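Local coordinates for protein 5-carboxymethyl-2-hydroxymuconate semialdehyde dehydrogenase (Thermus thermophilus, PDB 2D4E) that probably catalyses the NAD-dependent oxidation of 5-carboxymethyl-2-hydroxymuconate semialdehyde to the corresponding carboxylic acid, at residues P171-P175 with F300-R304; G115-R119 with P337-E343; V344-P350 with N390-P394; S179-I183 with L268-L272. All coordinates share one frame; numbering follows the deposited sequence.

How the contacts relate
All four contacts are largely buried, at different depths. Contacts 1 and 4 lie near the chain centre and touch NAD; 171-175 is the loop leading into helix 175-188, which carries 179-183. Contacts 2 and 3 have their centres about 20 and 19 Å from the centre of the chain. Contacts 2, 3 and 4 each reach a second subunit through one residue; contact 1 does not. Asn301 of contact 1 bonds to Gly345 N of contact 3 and Gly115 O of contact 2. Contact 4 is polar and charged, contact 1 mixes amide and aromatic groups, and contacts 2 and 3 combine backbone bonds, prolines and aliphatic groups with one side chain each, Arg119 and Asn390, bonded to a backbone carbonyl.

Contact 1 (P171-P175 with F300-R304); sequences PWNAP and FNGER. With NAD (nicotinamide-adenine-dinucleotide), chain K.
Asn173 and Glu303 bring the two loops closest, their CA atoms 6.5 Å apart. Segment 171-175 runs from the end of strand 166-169 into helix 175-188, with Ala174 at its N-cap position. Across from it, Phe300 to Gly302 all have positive phi and wind a left-handed turn, fastened by Glu303 N to Phe300 O at 2.8 Å. The one hydrogen bond between the segments goes from Asn173 ND2 to Glu303 O, 2.8 Å long and moderately bent (143°). CG of Asn173 stands between its own backbone N and carbonyl carbon (chi1 73°), which turns the amide toward the Glu303 carbonyl, and the bond there limits its rotation. Pro171, Trp172 and Asn173 spell the Pro-Trp-Asn sequence of aldehyde dehydrogenases; in relatives this asparagine helps to form the oxyanion hole, and segment 300-304 leads into what is, by analogy with them, probably the loop of the nucleophilic cysteine. Trp172 CH2 lies 3.3 Å from Glu303 OE2, ring and carboxylate planes 61° apart, while OE2 itself accepts from Ile348 N. On the cofactor side, Trp172 N gives a weak bond to NAD O2N. With an alanine here instead of Trp172, a gap would probably open between the pyrophosphate and Glu303, and the carboxylate would lose the indole beside it, with the bond from Ile348 N remaining. The Phe300 ring presents its edge to Asn173 O, with CE1 at 3.6 Å. Its CZ atom also packs on Ala174 CB at 3.8 Å, and Ile120 and Gln124 of helix 118-136 touch the same ring.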
# COMPACT_ATOMS: atom_id res chain seq x y z
N PRO C 171 7.29 5.27 31.42
CA PRO C 171 8.26 4.76 32.41
C PRO C 171 9.32 5.77 32.84
O PRO C 171 9.49 6.81 32.22
CB PRO C 171 8.86 3.56 31.69
CG PRO C 171 8.94 4.06 30.28
CD PRO C 171 7.61 4.77 30.07
N TRP C 172 10.04 5.42 33.90
CA TRP C 172 11.06 6.31 34.47
C TRP C 172 12.45 6.35 33.84
O TRP C 172 13.21 7.27 34.11
CB TRP C 172 11.23 6.02 35.97
CG TRP C 172 11.53 4.57 36.29
CD1 TRP C 172 10.66 3.68 36.85
CD2 TRP C 172 12.75 3.86 36.06
NE1 TRP C 172 11.27 2.45 36.98
CE2 TRP C 172 12.55 2.53 36.50
CE3 TRP C 172 13.99 4.21 35.52
CZ2 TRP C 172 13.55 1.55 36.42
CZ3 TRP C 172 14.99 3.24 35.43
CH2 TRP C 172 14.76 1.92 35.88
N ASN C 173 12.78 5.39 32.99
CA ASN C 173 14.14 5.35 32.43
C ASN C 173 14.48 6.40 31.37
O ASN C 173 15.58 6.96 31.41
CB ASN C 173 14.47 3.94 31.93
CG ASN C 173 13.73 3.57 30.66
OD1 ASN C 173 12.55 3.87 30.50
ND2 ASN C 173 14.43 2.90 29.75
N ALA C 174 13.57 6.67 30.45
CA ALA C 174 13.82 7.66 29.39
C ALA C 174 12.58 8.54 29.18
O ALA C 174 11.94 8.47 28.13
CB ALA C 174 14.20 6.95 28.09
N PRO C 175 12.26 9.40 30.16
CA PRO C 175 11.13 10.32 30.18
C PRO C 175 10.82 11.09 28.90
O PRO C 175 9.73 10.99 28.36
CB PRO C 175 11.46 11.25 31.34
CG PRO C 175 12.18 10.35 32.28
CD PRO C 175 13.11 9.60 31.35
N PHE C 300 23.11 2.38 28.70
CA PHE C 300 21.91 2.90 29.36
C PHE C 300 21.73 2.28 30.75
O PHE C 300 20.61 2.04 31.22
CB PHE C 300 20.68 2.64 28.48
CG PHE C 300 19.67 3.77 28.50
CD1 PHE C 300 18.55 3.71 29.33
CD2 PHE C 300 19.86 4.90 27.71
CE1 PHE C 300 17.64 4.77 29.38
CE2 PHE C 300 18.95 5.97 27.75
CZ PHE C 300 17.84 5.90 28.58
N ASN C 301 22.87 2.04 31.42
CA ASN C 301 22.91 1.45 32.76
C ASN C 301 22.10 0.17 32.86
O ASN C 301 21.59 -0.16 33.93
CB ASN C 301 22.40 2.43 33.82
CG ASN C 301 23.13 3.76 33.80
OD1 ASN C 301 24.23 3.87 33.25
ND2 ASN C 301 22.54 4.78 34.42
N GLY C 302 21.97 -0.56 31.75
CA GLY C 302 21.20 -1.79 31.77
C GLY C 302 19.70 -1.60 31.90
O GLY C 302 18.94 -2.57 31.94
N GLU C 303 19.25 -0.35 31.95
CA GLU C 303 17.83 -0.05 32.08
C GLU C 303 17.18 0.28 30.73
O GLU C 303 16.54 1.31 30.55
CB GLU C 303 17.66 1.11 33.07
CG GLU C 303 18.33 0.81 34.41
CD GLU C 303 18.42 2.02 35.33
OE1 GLU C 303 18.89 3.08 34.87
OE2 GLU C 303 18.03 1.90 36.50
N ARG C 304 17.37 -0.64 29.78
CA ARG C 304 16.83 -0.51 28.44
C ARG C 304 15.92 -1.70 28.17
O ARG C 304 16.30 -2.85 28.40
CB ARG C 304 17.98 -0.47 27.43
CG ARG C 304 17.55 -0.29 25.99
CD ARG C 304 18.06 1.01 25.41
NE ARG C 304 19.51 0.99 25.16
CZ ARG C 304 20.20 2.07 24.78
NH1 ARG C 304 19.58 3.23 24.61
NH2 ARG C 304 21.51 1.99 24.59
PA NAD K . 5.82 0.74 35.55
O1A NAD K . 5.49 0.53 36.96
O2A NAD K . 4.96 -0.06 34.66
O5B NAD K . 5.67 2.28 35.07
C5B NAD K . 5.08 2.72 33.80
C4B NAD K . 3.98 3.71 34.12
O4B NAD K . 2.93 2.91 34.71
C3B NAD K . 4.34 4.76 35.21
O3B NAD K . 4.10 6.10 34.73
C2B NAD K . 3.44 4.34 36.38
O2B NAD K . 3.04 5.45 37.22
C1B NAD K . 2.29 3.67 35.66
N9A NAD K . 1.54 2.77 36.52
C8A NAD K . 2.00 1.88 37.48
N7A NAD K . 1.02 1.20 38.10
C5A NAD K . -0.14 1.69 37.49
C6A NAD K . -1.53 1.38 37.68
N6A NAD K . -1.97 0.48 38.58
N1A NAD K . -2.44 2.07 36.88
C2A NAD K . -1.98 3.00 35.96
N3A NAD K . -0.72 3.35 35.71
C4A NAD K . 0.16 2.66 36.51
O3 NAD K . 7.29 0.41 35.38
PN NAD K . 8.64 1.14 34.97
O1N NAD K . 9.59 0.87 36.07
O2N NAD K . 8.36 2.56 34.68
O5D NAD K . 8.89 0.17 33.78
C5D NAD K . 10.12 -0.13 33.16
C4D NAD K . 9.55 -1.14 32.21
O4D NAD K . 9.08 -0.53 30.99
C3D NAD K . 10.43 -2.34 31.87
O3D NAD K . 9.75 -3.60 32.03
C2D NAD K . 10.82 -2.01 30.43
O2D NAD K . 11.16 -3.21 29.71
C1D NAD K . 9.57 -1.30 29.93
N1N NAD K . 9.81 -0.46 28.75
C2N NAD K . 9.30 -1.02 27.58
C3N NAD K . 9.50 -0.30 26.42
C7N NAD K . 9.01 -0.80 25.07
O7N NAD K . 9.21 -0.12 24.09
N7N NAD K . 8.38 -1.99 24.99
C4N NAD K . 10.21 0.99 26.42
C5N NAD K . 10.68 1.43 27.70
C6N NAD K . 10.52 0.77 28.88

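Contact 2 (G115-R119 with P337-E343); sequences GQVLR and PLDPETE
Leu118 and Pro337 meet where helix 118-136 begins, just past Val117 at the N-cap position; the partner is a loop folded into a type I turn from Asp339 to Thr342. Two sets of hydrogen bonds join them. Leu118 N, in the first turn of the helix, gives a nearly straight bond (173°) to Pro337 O at 3.1 Å. Further on, the extended Arg119 chain carries its guanidinium out to the turn, where NH1 and NH2 grip a single acceptor, Thr342 O, end-on. The turn has its own brace, an Asx turn in which Asp339 OD2 accepts from Glu341 N at 2.9 Å; Asp339 OD1 has a salt bridge to Arg382. The Pro337 ring makes van der Waals contact with backbone carbonyls, its CB 3.5 Å from Gln116 O. Among apolar contacts, Val117 CG1 meets Thr342 CG2 at 3.8 Å, and Leu118 CD2 meets Leu338 CD2 at 3.9 Å, beside Ile15 of helix 12-24. At the far end, Glu343 OE2 accepts from Arg333 N, and OE1 bonds to Gly514 N of the second subunit. Thr342 O lies in the guanidinium plane of Arg119, 3.0 Å from NH2 and 3.2 Å from NH1.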
# COMPACT_ATOMS: atom_id res chain seq x y z
N GLY C 115 19.50 9.49 36.20
CA GLY C 115 20.80 8.83 36.28
C GLY C 115 21.57 8.36 35.06
O GLY C 115 22.60 7.68 35.22
N GLN C 116 21.13 8.68 33.84
CA GLN C 116 21.88 8.24 32.66
C GLN C 116 23.01 9.23 32.39
O GLN C 116 22.93 10.39 32.77
CB GLN C 116 20.96 8.17 31.43
CG GLN C 116 19.85 7.11 31.50
CD GLN C 116 20.36 5.69 31.68
OE1 GLN C 116 21.41 5.33 31.15
NE2 GLN C 116 19.61 4.87 32.40
N VAL C 117 24.08 8.77 31.74
CA VAL C 117 25.20 9.65 31.44
C VAL C 117 24.73 10.80 30.56
O VAL C 117 24.01 10.59 29.58
CB VAL C 117 26.35 8.89 30.76
CG1 VAL C 117 26.88 7.81 31.69
CG2 VAL C 117 25.88 8.28 29.47
N LEU C 118 25.16 12.01 30.90
CA LEU C 118 24.74 13.21 30.18
C LEU C 118 24.78 13.16 28.66
O LEU C 118 23.80 13.53 28.01
CB LEU C 118 25.53 14.43 30.68
CG LEU C 118 25.00 15.80 30.23
CD1 LEU C 118 23.52 15.95 30.63
CD2 LEU C 118 25.84 16.91 30.87
N ARG C 119 25.89 12.72 28.08
CA ARG C 119 25.97 12.67 26.61
C ARG C 119 24.88 11.78 26.00
O ARG C 119 24.34 12.10 24.94
CB ARG C 119 27.36 12.21 26.15
CG ARG C 119 27.73 10.78 26.55
CD ARG C 119 29.12 10.43 26.04
NE ARG C 119 29.51 9.07 26.39
CZ ARG C 119 29.84 8.68 27.62
NH1 ARG C 119 29.85 9.55 28.63
NH2 ARG C 119 30.18 7.41 27.85
N PRO C 337 27.04 10.42 36.52
CA PRO C 337 26.41 10.74 35.23
C PRO C 337 27.01 11.97 34.54
O PRO C 337 27.05 12.03 33.32
CB PRO C 337 24.94 10.95 35.60
CG PRO C 337 24.76 10.05 36.77
CD PRO C 337 26.02 10.30 37.57
N LEU C 338 27.45 12.94 35.33
CA LEU C 338 28.02 14.17 34.80
C LEU C 338 29.52 14.09 34.48
O LEU C 338 30.11 15.07 34.02
CB LEU C 338 27.77 15.33 35.77
CG LEU C 338 26.28 15.64 36.01
CD1 LEU C 338 26.13 16.69 37.11
CD2 LEU C 338 25.66 16.12 34.71
N ASP C 339 30.12 12.93 34.71
CA ASP C 339 31.54 12.71 34.42
C ASP C 339 31.69 12.14 33.01
O ASP C 339 31.26 11.03 32.73
CB ASP C 339 32.13 11.75 35.45
CG ASP C 339 33.61 11.43 35.20
OD1 ASP C 339 34.21 10.73 36.04
OD2 ASP C 339 34.17 11.86 34.17
N PRO C 340 32.30 12.91 32.09
CA PRO C 340 32.47 12.42 30.71
C PRO C 340 33.17 11.06 30.56
O PRO C 340 33.07 10.43 29.51
CB PRO C 340 33.23 13.56 30.02
CG PRO C 340 33.89 14.30 31.16
CD PRO C 340 32.84 14.27 32.23
N GLU C 341 33.85 10.61 31.61
CA GLU C 341 34.55 9.32 31.57
C GLU C 341 33.65 8.14 31.93
O GLU C 341 34.00 6.99 31.66
CB GLU C 341 35.75 9.34 32.52
CG GLU C 341 36.85 10.28 32.09
CD GLU C 341 37.42 9.90 30.74
OE1 GLU C 341 38.06 8.82 30.65
OE2 GLU C 341 37.23 10.67 29.78
N THR C 342 32.51 8.43 32.54
CA THR C 342 31.57 7.39 32.96
C THR C 342 30.91 6.65 31.81
O THR C 342 30.53 7.25 30.80
CB THR C 342 30.45 8.00 33.83
OG1 THR C 342 31.02 8.65 34.97
CG2 THR C 342 29.47 6.92 34.27
N GLU C 343 30.77 5.33 31.95
CA GLU C 343 30.11 4.52 30.93
C GLU C 343 28.83 3.95 31.54
O GLU C 343 27.81 3.84 30.87
CB GLU C 343 31.02 3.38 30.46
CG GLU C 343 32.26 3.86 29.72
CD GLU C 343 33.15 2.72 29.27
OE1 GLU C 343 33.23 2.47 28.04
OE2 GLU C 343 33.76 2.06 30.13

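Contact 3 (V344-P350 with N390-P394); sequences VGPLIHP and NYLLP
Pro346 and Tyr391 bring the segments closest, CA atoms 4.2 Å apart, where the two loops run in broadly opposing directions, their end-to-end directions 138° apart. Asn390 and Leu347 are bonded twice: Leu347 N donates to Asn390 O at 2.7 Å, and Asn390 ND2 returns a bond to Leu347 O at 3.2 Å, reaching that oxygen from above its carbonyl plane. Asn390 ND2 is also bonded to Asn52. Tyr391 CG stands anti to its carbonyl carbon (chi1 -62°), setting the ring against Pro346, whose CB lies over one face in a CH-pi contact, 3.5 Å from the centroid and 6° off the normal. A glycine in place of Tyr391 would probably leave this face of Pro346 without its mate and open a gap beside Pro337. A water extends the link, donating to Gly345 O at 2.9 Å and accepting from Leu392 N. Leu347 CD1 packs on Leu392 CB at 4.2 Å, and Leu353 of helix 350-365 touches both residues. These join the loop ahead of helix 350-365 to that ahead of strand 395-398. One backbone bond, one side-chain amide bond and a water link serve without a charge pair: Asn390 meets N and O of Leu347, and water meets Gly345 O and Leu392 N.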
# COMPACT_ATOMS: atom_id res chain seq x y z
N VAL C 344 28.90 3.60 32.82
CA VAL C 344 27.74 3.08 33.53
C VAL C 344 27.50 3.92 34.79
O VAL C 344 28.38 4.07 35.63
CB VAL C 344 27.93 1.59 33.94
CG1 VAL C 344 26.92 1.20 35.00
CG2 VAL C 344 27.76 0.71 32.71
N GLY C 345 26.30 4.47 34.88
CA GLY C 345 25.93 5.29 36.02
C GLY C 345 25.12 4.51 37.03
O GLY C 345 25.10 3.28 37.00
N PRO C 346 24.43 5.20 37.95
CA PRO C 346 23.61 4.57 38.99
C PRO C 346 22.20 4.23 38.52
O PRO C 346 21.70 4.81 37.56
CB PRO C 346 23.60 5.62 40.08
CG PRO C 346 23.48 6.88 39.27
CD PRO C 346 24.46 6.67 38.13
N LEU C 347 21.58 3.27 39.21
CA LEU C 347 20.23 2.87 38.89
C LEU C 347 19.29 3.95 39.41
O LEU C 347 19.66 4.75 40.28
CB LEU C 347 19.91 1.51 39.51
CG LEU C 347 20.86 0.40 39.03
CD1 LEU C 347 20.39 -0.94 39.55
CD2 LEU C 347 20.91 0.40 37.50
N ILE C 348 18.08 3.95 38.88
CA ILE C 348 17.07 4.95 39.19
C ILE C 348 16.70 5.24 40.65
O ILE C 348 16.55 6.40 41.04
CB ILE C 348 15.76 4.63 38.43
CG1 ILE C 348 14.76 5.78 38.57
CG2 ILE C 348 15.17 3.32 38.94
CD1 ILE C 348 15.25 7.09 37.96
N HIS C 349 16.55 4.20 41.46
CA HIS C 349 16.11 4.39 42.83
C HIS C 349 16.64 3.26 43.70
O HIS C 349 16.87 2.15 43.22
CB HIS C 349 14.57 4.40 42.80
CG HIS C 349 13.92 4.84 44.07
ND1 HIS C 349 13.80 4.02 45.17
CD2 HIS C 349 13.32 6.01 44.40
CE1 HIS C 349 13.14 4.67 46.12
NE2 HIS C 349 12.84 5.88 45.68
N PRO C 350 16.85 3.52 45.00
CA PRO C 350 17.35 2.45 45.88
C PRO C 350 16.44 1.23 45.88
O PRO C 350 16.90 0.10 46.02
CB PRO C 350 17.46 3.13 47.25
CG PRO C 350 16.56 4.33 47.15
CD PRO C 350 16.79 4.80 45.73
N ASN C 390 22.98 4.76 43.78
CA ASN C 390 22.49 3.41 43.51
C ASN C 390 23.31 2.72 42.42
O ASN C 390 22.77 2.25 41.42
CB ASN C 390 21.03 3.49 43.07
CG ASN C 390 20.20 4.35 44.00
OD1 ASN C 390 20.13 4.09 45.19
ND2 ASN C 390 19.57 5.38 43.45
N TYR C 391 24.62 2.63 42.64
CA TYR C 391 25.52 2.02 41.66
C TYR C 391 25.68 0.51 41.77
O TYR C 391 25.98 -0.03 42.84
CB TYR C 391 26.91 2.67 41.74
CG TYR C 391 26.93 4.15 41.42
CD1 TYR C 391 26.69 5.11 42.42
CD2 TYR C 391 27.20 4.59 40.13
CE1 TYR C 391 26.73 6.48 42.12
CE2 TYR C 391 27.23 5.96 39.83
CZ TYR C 391 27.00 6.89 40.82
OH TYR C 391 27.02 8.23 40.50
N LEU C 392 25.49 -0.17 40.65
CA LEU C 392 25.64 -1.61 40.59
C LEU C 392 26.74 -1.93 39.59
O LEU C 392 26.81 -1.31 38.53
CB LEU C 392 24.34 -2.29 40.14
CG LEU C 392 24.45 -3.82 40.10
CD1 LEU C 392 24.47 -4.36 41.54
CD2 LEU C 392 23.29 -4.43 39.33
N LEU C 393 27.60 -2.87 39.94
CA LEU C 393 28.67 -3.26 39.04
C LEU C 393 28.10 -4.06 37.87
O LEU C 393 27.18 -4.87 38.05
CB LEU C 393 29.70 -4.11 39.78
CG LEU C 393 30.57 -3.48 40.87
CD1 LEU C 393 31.30 -4.58 41.62
CD2 LEU C 393 31.57 -2.51 40.23
N PRO C 394 28.62 -3.83 36.66
CA PRO C 394 28.11 -4.60 35.52
C PRO C 394 28.28 -6.07 35.94
O PRO C 394 29.34 -6.46 36.43
CB PRO C 394 29.04 -4.18 34.40
CG PRO C 394 29.22 -2.71 34.69
CD PRO C 394 29.46 -2.71 36.19
O HOH W 1 24.83 0.70 38.22

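Contact 4 (S179-I183 with L268-L272); sequences STWRI and LSPEL. With NAD (nicotinamide-adenine-dinucleotide), chain K.
A polar, partly charged contact joins Trp181 and Arg182 of helix 175-188 to Ser269 and Glu271 at the end of strand 267-271, the outermost strand, within this chain, of the parallel sheet. The short helix and strand axes stay 12.3 Å apart and run at 154°, so long side chains must bridge them. Arg182 bends at its second torsion (chi2 -70°), which brings the guanidinium to the strand. There NH1 donates to Ser269 OG at 3.0 Å, with the hydroxyl in the guanidinium plane, and makes a weaker bond to Ser269 O. The same nitrogen has a salt bridge to Glu486, so this buried charge is shared between several acceptors. NH2 is modelled within salt-bridge distance of Glu271 OE1, but it sits too close to the carboxylate, and the exact place of this bond is doubtful. Glu271 OE2 is more clearly held. Trp181 NE1 donates to it at 3.3 Å (146°), on the syn lone pair and in the plane of the indole, with ring and carboxylate nearly coplanar. Glu271 OE1 is bonded to Thr248 of the neighbouring strand as well. Between them, Trp181 and Thr248 restrain the rotation of the carboxylate. Glu271 CB lies 3.2 Å from NAD N7N, and that amide nitrogen donates to Leu272 O at 3.1 Å. Glu271 and Leu272 open the Glu-Leu-Gly-Gly-Lys signature of aldehyde dehydrogenases, and the arrangement is that of the nicotinamide end of the cofactor site in their Rossmann-like NAD domain.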
# COMPACT_ATOMS: atom_id res chain seq x y z
N SER C 179 8.09 9.57 26.08
CA SER C 179 6.80 10.26 26.13
C SER C 179 6.53 10.93 24.79
O SER C 179 5.42 10.86 24.27
CB SER C 179 6.77 11.30 27.26
OG SER C 179 7.67 12.37 27.03
N THR C 180 7.56 11.56 24.21
CA THR C 180 7.40 12.22 22.91
C THR C 180 7.15 11.20 21.81
O THR C 180 6.57 11.53 20.78
CB THR C 180 8.64 13.07 22.54
OG1 THR C 180 9.81 12.23 22.47
CG2 THR C 180 8.86 14.16 23.58
N TRP C 181 7.57 9.96 22.04
CA TRP C 181 7.37 8.87 21.09
C TRP C 181 5.86 8.65 20.86
O TRP C 181 5.45 8.23 19.78
CB TRP C 181 7.99 7.58 21.64
CG TRP C 181 7.84 6.35 20.77
CD1 TRP C 181 7.32 5.14 21.14
CD2 TRP C 181 8.24 6.21 19.40
NE1 TRP C 181 7.38 4.26 20.09
CE2 TRP C 181 7.93 4.89 19.00
CE3 TRP C 181 8.82 7.08 18.46
CZ2 TRP C 181 8.19 4.41 17.71
CZ3 TRP C 181 9.08 6.60 17.17
CH2 TRP C 181 8.77 5.28 16.81
N ARG C 182 5.06 8.95 21.87
CA ARG C 182 3.61 8.77 21.78
C ARG C 182 2.87 10.09 21.55
O ARG C 182 1.86 10.14 20.83
CB ARG C 182 3.09 8.14 23.07
CG ARG C 182 3.87 6.91 23.52
CD ARG C 182 3.66 5.71 22.60
NE ARG C 182 3.87 4.47 23.35
CZ ARG C 182 3.21 3.34 23.15
NH1 ARG C 182 2.28 3.27 22.19
NH2 ARG C 182 3.47 2.28 23.89
N ILE C 183 3.37 11.15 22.18
CA ILE C 183 2.77 12.47 22.05
C ILE C 183 2.80 12.99 20.62
O ILE C 183 1.80 13.50 20.12
CB ILE C 183 3.50 13.49 22.96
CG1 ILE C 183 3.38 13.06 24.43
CG2 ILE C 183 2.93 14.88 22.73
CD1 ILE C 183 4.30 13.82 25.36
N LEU C 268 -5.98 0.08 23.75
CA LEU C 268 -4.66 0.13 24.37
C LEU C 268 -3.52 -0.21 23.42
O LEU C 268 -3.64 -1.10 22.57
CB LEU C 268 -4.65 -0.82 25.58
CG LEU C 268 -3.37 -1.04 26.41
CD1 LEU C 268 -2.85 0.28 26.96
CD2 LEU C 268 -3.69 -2.00 27.55
N SER C 269 -2.40 0.50 23.56
CA SER C 269 -1.21 0.29 22.75
C SER C 269 -0.04 0.09 23.72
O SER C 269 0.76 1.00 23.95
CB SER C 269 -0.95 1.51 21.87
OG SER C 269 0.25 1.35 21.13
N PRO C 270 0.08 -1.12 24.28
CA PRO C 270 1.15 -1.41 25.23
C PRO C 270 2.50 -1.88 24.70
O PRO C 270 2.58 -2.77 23.86
CB PRO C 270 0.51 -2.46 26.14
CG PRO C 270 -0.25 -3.29 25.14
CD PRO C 270 -0.88 -2.24 24.21
N GLU C 271 3.55 -1.26 25.22
CA GLU C 271 4.93 -1.60 24.91
C GLU C 271 5.41 -2.01 26.31
O GLU C 271 5.67 -1.17 27.17
CB GLU C 271 5.69 -0.38 24.40
CG GLU C 271 5.18 0.11 23.04
CD GLU C 271 5.86 1.39 22.58
OE1 GLU C 271 6.29 2.16 23.46
OE2 GLU C 271 5.93 1.63 21.35
N LEU C 272 5.47 -3.32 26.53
CA LEU C 272 5.81 -3.85 27.84
C LEU C 272 7.22 -4.41 28.00
O LEU C 272 8.14 -4.03 27.27
CB LEU C 272 4.74 -4.88 28.23
CG LEU C 272 3.31 -4.38 27.93
CD1 LEU C 272 2.30 -5.49 28.16
CD2 LEU C 272 2.97 -3.16 28.80
PA NAD K . 5.82 0.74 35.55
O1A NAD K . 5.49 0.53 36.96
O2A NAD K . 4.96 -0.06 34.66
O5B NAD K . 5.67 2.28 35.07
C5B NAD K . 5.08 2.72 33.80
C4B NAD K . 3.98 3.71 34.12
O4B NAD K . 2.93 2.91 34.71
C3B NAD K . 4.34 4.76 35.21
O3B NAD K . 4.10 6.10 34.73
C2B NAD K . 3.44 4.34 36.38
O2B NAD K . 3.04 5.45 37.22
C1B NAD K . 2.29 3.67 35.66
N9A NAD K . 1.54 2.77 36.52
C8A NAD K . 2.00 1.88 37.48
N7A NAD K . 1.02 1.20 38.10
C5A NAD K . -0.14 1.69 37.49
C6A NAD K . -1.53 1.38 37.68
N6A NAD K . -1.97 0.48 38.58
N1A NAD K . -2.44 2.07 36.88
C2A NAD K . -1.98 3.00 35.96
N3A NAD K . -0.72 3.35 35.71
C4A NAD K . 0.16 2.66 36.51
O3 NAD K . 7.29 0.41 35.38
PN NAD K . 8.64 1.14 34.97
O1N NAD K . 9.59 0.87 36.07
O2N NAD K . 8.36 2.56 34.68
O5D NAD K . 8.89 0.17 33.78
C5D NAD K . 10.12 -0.13 33.16
C4D NAD K . 9.55 -1.14 32.21
O4D NAD K . 9.08 -0.53 30.99
C3D NAD K . 10.43 -2.34 31.87
O3D NAD K . 9.75 -3.60 32.03
C2D NAD K . 10.82 -2.01 30.43
O2D NAD K . 11.16 -3.21 29.71
C1D NAD K . 9.57 -1.30 29.93
N1N NAD K . 9.81 -0.46 28.75
C2N NAD K . 9.30 -1.02 27.58
C3N NAD K . 9.50 -0.30 26.42
C7N NAD K . 9.01 -0.80 25.07
O7N NAD K . 9.21 -0.12 24.09
N7N NAD K . 8.38 -1.99 24.99
C4N NAD K . 10.21 0.99 26.42
C5N NAD K . 10.68 1.43 27.70
C6N NAD K . 10.52 0.77 28.88